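Local coordinates for protein benzoylformate decarboxylase (Mycobacterium smegmatis, PDB 4Q9D) that belongs to the thiamine pyrophosphate-dependent enzyme family, building each of its four subunits from three alpha/beta domains, with a magnesium ion held in the C-terminal one, at residues 48-53 with 70-75; 446-451 with 496-501; 83-88 with 154-159. One frame throughout, in Å; residues are numbered along the deposited sequence.

Overall arrangement
Contacts 1 and 3 share the N-terminal parallel sheet, to which they contribute strands 68-72 and 157-162, and their centres are about 12 Å apart; contact 2 belongs to the C-terminal thiamine pyrophosphate domain, its centre about 20 Å from that of contact 1 and about 27 Å from that of contact 3. Along the chain the order is contact 1, contact 3, contact 2, each closing before the next opens. Ala51 O and Ser84 OG, 2.6 Å apart and probably hydrogen-bonded, tie contact 1 to contact 3. Leu48 CD1 packs against Phe496 CE1 at 3.9 Å, joining contacts 1 and 2 across two domains. All three also touch a second subunit, so domain packing and assembly meet here.

Contact 1. Residues 48-53 with 70-75; sequences LQEASA and VNLHTA
Glu50, in the first turn of helix 50-64, meets Leu72 and His73 at the end of strand 68-72, an example of a helix seated on a parallel sheet by an aliphatic stem whose polar head is bonded separately. The strand begins its part with Val70, whose CB faces the helix but whose CG2 stays 4.7 Å from Ala53 O. Asn71 turns to the other side and gives its ND2 to Thr98. Leu72 makes the closest approach, with CD2 3.9 Å from Glu50 CG and slightly farther from Glu50 CB; the two side chains run past each other in opposite directions. At His73 the contact becomes polar: one water accepts from His73 N at 2.6 Å and donates to Glu50 OE2 at 2.5 Å. The bend at chi2 of Glu50 (90°) leaves the stem on Leu72 while turning the carboxylate to this water, and OE1 is bonded to Asn80, so each oxygen has a partner. Thr74 then lays CG2 over the centre of one face of the His73 ring, whose ND1 is bonded to Glu31. On the helix side, Gln49 sits at the N-cap: its OE1 takes Ala51 N from above the carbonyl plane, at 2.8 Å. Tyr439 of a second subunit packs on both Gln49 and Glu50. The contact thus joins the helix and second strand of a beta-alpha-beta crossover, with strand 68-72 lying between strands 22-25 and 95-101.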
# COMPACT_ATOMS: atom_id res chain seq x y z
N LEU B 48 -27.38 -11.87 5.30
CA LEU B 48 -27.16 -11.64 6.72
C LEU B 48 -25.71 -11.34 7.13
O LEU B 48 -25.47 -10.91 8.26
CB LEU B 48 -27.69 -12.83 7.54
CG LEU B 48 -29.22 -13.02 7.34
CD1 LEU B 48 -29.75 -14.25 8.07
CD2 LEU B 48 -29.97 -11.78 7.79
N GLN B 49 -24.74 -11.59 6.24
CA GLN B 49 -23.33 -11.27 6.53
C GLN B 49 -22.63 -10.99 5.22
O GLN B 49 -22.99 -11.57 4.18
CB GLN B 49 -22.63 -12.41 7.29
CG GLN B 49 -21.41 -11.94 8.17
CD GLN B 49 -20.03 -12.25 7.55
OE1 GLN B 49 -19.94 -12.71 6.40
NE2 GLN B 49 -18.95 -12.00 8.31
N GLU B 50 -21.63 -10.11 5.25
CA GLU B 50 -21.01 -9.58 4.04
C GLU B 50 -20.21 -10.60 3.24
O GLU B 50 -20.14 -10.48 2.01
CB GLU B 50 -20.15 -8.35 4.35
CG GLU B 50 -20.96 -7.16 4.74
CD GLU B 50 -21.22 -7.06 6.25
OE1 GLU B 50 -20.90 -8.02 7.01
OE2 GLU B 50 -21.74 -5.99 6.67
N ALA B 51 -19.63 -11.61 3.89
CA ALA B 51 -18.92 -12.64 3.11
C ALA B 51 -19.90 -13.27 2.13
O ALA B 51 -19.57 -13.58 0.99
CB ALA B 51 -18.33 -13.72 4.03
N SER B 52 -21.13 -13.48 2.61
CA SER B 52 -22.21 -14.04 1.80
C SER B 52 -22.67 -13.08 0.70
O SER B 52 -22.88 -13.49 -0.43
CB SER B 52 -23.41 -14.39 2.68
OG SER B 52 -23.23 -15.67 3.25
N ALA B 53 -22.82 -11.80 1.03
CA ALA B 53 -23.25 -10.83 0.04
C ALA B 53 -22.31 -10.83 -1.17
O ALA B 53 -22.74 -10.84 -2.32
CB ALA B 53 -23.30 -9.42 0.67
N VAL B 70 -22.14 -4.61 -5.47
CA VAL B 70 -22.20 -5.01 -4.09
C VAL B 70 -22.13 -3.73 -3.24
O VAL B 70 -21.44 -2.78 -3.63
CB VAL B 70 -21.02 -5.94 -3.79
CG1 VAL B 70 -21.04 -6.37 -2.34
CG2 VAL B 70 -21.10 -7.18 -4.72
N ASN B 71 -22.86 -3.69 -2.12
CA ASN B 71 -22.81 -2.50 -1.26
C ASN B 71 -22.58 -2.90 0.17
O ASN B 71 -23.36 -3.66 0.72
CB ASN B 71 -24.09 -1.65 -1.43
CG ASN B 71 -24.05 -0.35 -0.62
OD1 ASN B 71 -24.92 -0.12 0.22
ND2 ASN B 71 -23.03 0.50 -0.88
N LEU B 72 -21.50 -2.38 0.76
CA LEU B 72 -21.02 -2.86 2.06
C LEU B 72 -20.90 -1.71 3.05
O LEU B 72 -20.72 -0.55 2.66
CB LEU B 72 -19.61 -3.53 1.89
CG LEU B 72 -19.51 -4.64 0.84
CD1 LEU B 72 -18.08 -5.25 0.74
CD2 LEU B 72 -20.48 -5.73 1.17
N HIS B 73 -20.98 -2.03 4.33
CA HIS B 73 -20.98 -1.04 5.39
C HIS B 73 -19.56 -0.58 5.84
O HIS B 73 -18.93 -1.20 6.73
CB HIS B 73 -21.69 -1.65 6.61
CG HIS B 73 -21.83 -0.70 7.75
ND1 HIS B 73 -22.23 0.61 7.58
CD2 HIS B 73 -21.63 -0.86 9.09
CE1 HIS B 73 -22.27 1.22 8.76
NE2 HIS B 73 -21.92 0.34 9.69
N THR B 74 -19.09 0.52 5.27
CA THR B 74 -17.80 1.15 5.61
C THR B 74 -16.67 0.13 5.85
O THR B 74 -16.58 -0.88 5.11
CB THR B 74 -17.97 2.21 6.79
OG1 THR B 74 -16.72 2.84 7.07
CG2 THR B 74 -18.53 1.56 8.07
N ALA B 75 -15.80 0.36 6.83
CA ALA B 75 -14.61 -0.52 6.97
C ALA B 75 -14.99 -1.92 7.46
O ALA B 75 -14.38 -2.93 7.07
CB ALA B 75 -13.58 0.09 7.92
O HOH W 1 -22.12 -4.29 4.86

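Contact 2. Residues 446-451 with 496-501; sequences TAAQHK and FGCRTA
Ala448, near the end of helix 443-449, packs on Gly497 and Cys498 where the chain leaves helix 489-495 for strand 499-502, in the C-terminal thiamine pyrophosphate domain. Both helices finish in a Schellman motif, with Gly497 at positive phi in one and Lys451 in the other, and the pairing illustrates how two helix ends can be packed through very small side chains. Ala448 gives up the most surface. Its CB points toward the turn and lies 3.5 Å from Gly497 O and 3.7 Å from Phe496 O, so that a methyl group rests on two successive carbonyl oxygens. No hydrogen bond links the segments directly; the contact is one of close van der Waals packing. Gly497, at phi 94°, brings only backbone to the meeting, which lets the turn settle close to the methyl: the CA atoms of Ala448 and Cys498 are 5.5 Å apart. Cys498 supplies the apolar partner: with SG beside its own backbone N (chi1 -73°), the sulfur comes to lie 4.1 Å from Ala448 CB. The side chain also packs on Ile444, one turn earlier on the helix, and on Pro522. Phe496 keeps its carbonyl in the contact while its ring turns from Ala448 to pack on Ile444 and Trp445 of the same helix. Beyond Cys498 the chain enters the edge of the C-terminal sheet, where Arg499 and Ala501 make backbone bonds with Val524. Gln449, one residue past Ala448, also packs on Pro485 of a second subunit. Its curled chain (chi2 -62°) brings the amide round to a bridging water, which accepts from Gln449 NE2 at 2.9 Å and donates to Phe496 O at 3.0 Å.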
# COMPACT_ATOMS: atom_id res chain seq x y z
N THR B 446 -31.28 -16.27 2.67
CA THR B 446 -31.59 -15.57 1.42
C THR B 446 -32.21 -16.53 0.40
O THR B 446 -33.13 -16.15 -0.33
CB THR B 446 -30.31 -14.91 0.84
OG1 THR B 446 -29.74 -14.04 1.81
CG2 THR B 446 -30.61 -14.12 -0.44
N ALA B 447 -31.72 -17.77 0.35
CA ALA B 447 -32.32 -18.77 -0.55
C ALA B 447 -33.81 -18.98 -0.18
O ALA B 447 -34.68 -19.03 -1.05
CB ALA B 447 -31.54 -20.12 -0.45
N ALA B 448 -34.10 -19.09 1.11
CA ALA B 448 -35.48 -19.32 1.54
C ALA B 448 -36.32 -18.08 1.28
O ALA B 448 -37.42 -18.20 0.74
CB ALA B 448 -35.55 -19.72 2.99
N GLN B 449 -35.80 -16.90 1.60
CA GLN B 449 -36.51 -15.64 1.33
C GLN B 449 -36.89 -15.46 -0.14
O GLN B 449 -37.93 -14.88 -0.44
CB GLN B 449 -35.67 -14.43 1.80
CG GLN B 449 -35.57 -14.34 3.33
CD GLN B 449 -36.96 -14.13 3.96
OE1 GLN B 449 -37.61 -13.14 3.69
NE2 GLN B 449 -37.39 -15.07 4.78
N HIS B 450 -36.04 -15.91 -1.07
CA HIS B 450 -36.34 -15.75 -2.49
C HIS B 450 -36.86 -17.04 -3.14
O HIS B 450 -36.99 -17.10 -4.36
CB HIS B 450 -35.13 -15.22 -3.26
CG HIS B 450 -34.72 -13.85 -2.83
ND1 HIS B 450 -35.02 -12.73 -3.57
CD2 HIS B 450 -34.08 -13.42 -1.72
CE1 HIS B 450 -34.57 -11.66 -2.93
NE2 HIS B 450 -34.00 -12.05 -1.81
N LYS B 451 -37.14 -18.05 -2.31
CA LYS B 451 -37.69 -19.32 -2.77
C LYS B 451 -36.90 -19.88 -3.95
O LYS B 451 -37.46 -20.17 -5.00
CB LYS B 451 -39.16 -19.14 -3.17
CG LYS B 451 -40.09 -18.81 -2.00
CD LYS B 451 -41.49 -18.50 -2.54
CE LYS B 451 -42.48 -18.21 -1.44
NZ LYS B 451 -42.08 -17.00 -0.68
N PHE B 496 -33.41 -21.08 9.63
CA PHE B 496 -33.24 -20.09 8.56
C PHE B 496 -34.33 -20.15 7.48
O PHE B 496 -34.24 -19.43 6.48
CB PHE B 496 -31.86 -20.22 7.90
CG PHE B 496 -30.73 -19.65 8.75
CD1 PHE B 496 -30.71 -18.29 9.08
CD2 PHE B 496 -29.70 -20.46 9.19
CE1 PHE B 496 -29.67 -17.76 9.85
CE2 PHE B 496 -28.65 -19.93 9.96
CZ PHE B 496 -28.64 -18.59 10.30
N GLY B 497 -35.33 -21.00 7.67
CA GLY B 497 -36.47 -21.05 6.77
C GLY B 497 -36.42 -22.07 5.63
O GLY B 497 -37.31 -22.09 4.78
N CYS B 498 -35.38 -22.90 5.61
CA CYS B 498 -35.27 -23.88 4.52
C CYS B 498 -36.01 -25.16 4.88
O CYS B 498 -36.05 -25.52 6.05
CB CYS B 498 -33.80 -24.23 4.28
SG CYS B 498 -32.91 -22.88 3.48
N ARG B 499 -36.58 -25.83 3.87
CA ARG B 499 -37.01 -27.22 4.03
C ARG B 499 -35.78 -28.04 4.39
O ARG B 499 -34.66 -27.70 3.99
CB ARG B 499 -37.54 -27.79 2.72
CG ARG B 499 -38.85 -27.23 2.20
CD ARG B 499 -39.20 -28.04 0.93
NE ARG B 499 -39.69 -29.37 1.31
CZ ARG B 499 -39.09 -30.55 1.10
NH1 ARG B 499 -37.93 -30.68 0.41
NH2 ARG B 499 -39.69 -31.65 1.56
N THR B 500 -35.97 -29.14 5.09
CA THR B 500 -34.81 -29.92 5.50
C THR B 500 -35.17 -31.37 5.85
O THR B 500 -36.29 -31.65 6.21
CB THR B 500 -34.10 -29.23 6.70
OG1 THR B 500 -32.83 -29.86 6.91
CG2 THR B 500 -34.92 -29.36 7.95
N ALA B 501 -34.21 -32.27 5.71
CA ALA B 501 -34.32 -33.61 6.28
C ALA B 501 -32.93 -34.14 6.59
O ALA B 501 -31.92 -33.73 6.01
CB ALA B 501 -35.09 -34.57 5.34
O HOH W 2 -36.49 -17.55 6.08

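Contact 3. Residues 83-88 with 154-159; sequences GSLVAA and MGPVFL
Ala88 and Pro156 mark the nearest approach of the two backbones, CA to CA 6.7 Å, where helix 82-90 passes the extended run that leads into strand 157-162, and no hydrogen bond crosses between them. The side chains that close this distance are those of Leu85 and Pro156. Leu85 sends its CG away from the backbone N (chi1 177°), and from there CD1 extends to the proline ring, touching the CB and CG corner alike; its distance to Pro156 CG is 3.7 Å. The two side chains meet at a slant, methyl against ring methylenes. Pro156 reaches the helix with its other edge as well, since CD lies 4.0 Å from Ala88 O. Ala88 itself directs CB at the same ring and halts 4.5 Å from Pro156 CG. Leu85 CD1 thus lies on the CB-CG side of the ring, the Ala88 methyl stands off CG, and the Ala88 carbonyl faces CD. Leu85 and Phe158 both lean on Pro122, while Ala88 packs on Leu54 and Asp58 of helix 50-64. Val157, which points away from helix 82-90, bonds through its backbone to Leu95 and Ile97. Pro156 faces helix 82-90 just before the strand begins, whereas Val157 and Leu159 pack on helix 138-150. Proline has no backbone N-H to offer here and its ring limits the torsion at phi; the buried contact rests on shape, apolar between Leu85 and the ring and van der Waals at Ala88 O, with no hydrogen bond between the two segments.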
# COMPACT_ATOMS: atom_id res chain seq x y z
N GLY B 83 -12.57 -12.00 2.38
CA GLY B 83 -12.30 -13.39 2.00
C GLY B 83 -12.99 -13.74 0.70
O GLY B 83 -12.40 -14.34 -0.21
N SER B 84 -14.26 -13.40 0.59
CA SER B 84 -14.99 -13.62 -0.67
C SER B 84 -14.39 -12.76 -1.78
O SER B 84 -14.40 -13.14 -2.95
CB SER B 84 -16.47 -13.27 -0.49
OG SER B 84 -17.08 -14.10 0.46
N LEU B 85 -13.85 -11.59 -1.43
CA LEU B 85 -13.20 -10.74 -2.43
C LEU B 85 -12.02 -11.50 -3.14
O LEU B 85 -11.90 -11.48 -4.35
CB LEU B 85 -12.74 -9.40 -1.79
CG LEU B 85 -11.99 -8.50 -2.77
CD1 LEU B 85 -12.87 -8.10 -3.98
CD2 LEU B 85 -11.41 -7.25 -2.03
N VAL B 86 -11.18 -12.17 -2.36
CA VAL B 86 -10.08 -12.95 -2.93
C VAL B 86 -10.62 -13.96 -3.96
O VAL B 86 -10.13 -14.05 -5.07
CB VAL B 86 -9.32 -13.73 -1.83
CG1 VAL B 86 -8.15 -14.61 -2.42
CG2 VAL B 86 -8.78 -12.76 -0.80
N ALA B 87 -11.67 -14.68 -3.57
CA ALA B 87 -12.31 -15.64 -4.48
C ALA B 87 -12.80 -14.99 -5.79
O ALA B 87 -12.59 -15.53 -6.87
CB ALA B 87 -13.47 -16.37 -3.77
N ALA B 88 -13.48 -13.85 -5.69
CA ALA B 88 -13.97 -13.14 -6.86
C ALA B 88 -12.80 -12.67 -7.73
O ALA B 88 -12.85 -12.70 -8.96
CB ALA B 88 -14.86 -11.92 -6.43
N MET B 154 -11.21 -9.58 -16.58
CA MET B 154 -12.20 -9.00 -15.69
C MET B 154 -11.83 -9.22 -14.24
O MET B 154 -11.04 -10.10 -13.93
CB MET B 154 -13.58 -9.61 -15.96
CG MET B 154 -14.13 -9.27 -17.34
SD MET B 154 -15.79 -9.88 -17.58
CE MET B 154 -16.16 -9.24 -19.21
N GLY B 155 -12.41 -8.43 -13.35
CA GLY B 155 -12.14 -8.57 -11.94
C GLY B 155 -12.87 -7.54 -11.10
O GLY B 155 -13.51 -6.63 -11.63
N PRO B 156 -12.79 -7.69 -9.78
CA PRO B 156 -13.56 -6.79 -8.91
C PRO B 156 -12.86 -5.45 -8.72
O PRO B 156 -11.63 -5.35 -8.79
CB PRO B 156 -13.63 -7.56 -7.59
CG PRO B 156 -12.32 -8.38 -7.58
CD PRO B 156 -12.13 -8.78 -9.03
N VAL B 157 -13.66 -4.41 -8.47
CA VAL B 157 -13.09 -3.10 -8.17
C VAL B 157 -13.78 -2.53 -6.94
O VAL B 157 -14.87 -2.99 -6.57
CB VAL B 157 -13.21 -2.13 -9.37
CG1 VAL B 157 -12.53 -2.74 -10.61
CG2 VAL B 157 -14.67 -1.84 -9.65
N PHE B 158 -13.16 -1.53 -6.31
CA PHE B 158 -13.69 -0.96 -5.07
C PHE B 158 -13.89 0.56 -5.18
O PHE B 158 -12.98 1.31 -5.60
CB PHE B 158 -12.76 -1.29 -3.89
CG PHE B 158 -13.22 -0.72 -2.56
CD1 PHE B 158 -14.24 -1.34 -1.83
CD2 PHE B 158 -12.61 0.39 -2.02
CE1 PHE B 158 -14.65 -0.83 -0.59
CE2 PHE B 158 -13.03 0.92 -0.80
CZ PHE B 158 -14.05 0.32 -0.08
N LEU B 159 -15.06 1.02 -4.76
CA LEU B 159 -15.37 2.45 -4.73
C LEU B 159 -15.89 2.80 -3.37
O LEU B 159 -16.85 2.19 -2.90
CB LEU B 159 -16.49 2.76 -5.72
CG LEU B 159 -16.20 3.32 -7.10
CD1 LEU B 159 -17.55 3.59 -7.77
CD2 LEU B 159 -15.42 4.64 -6.97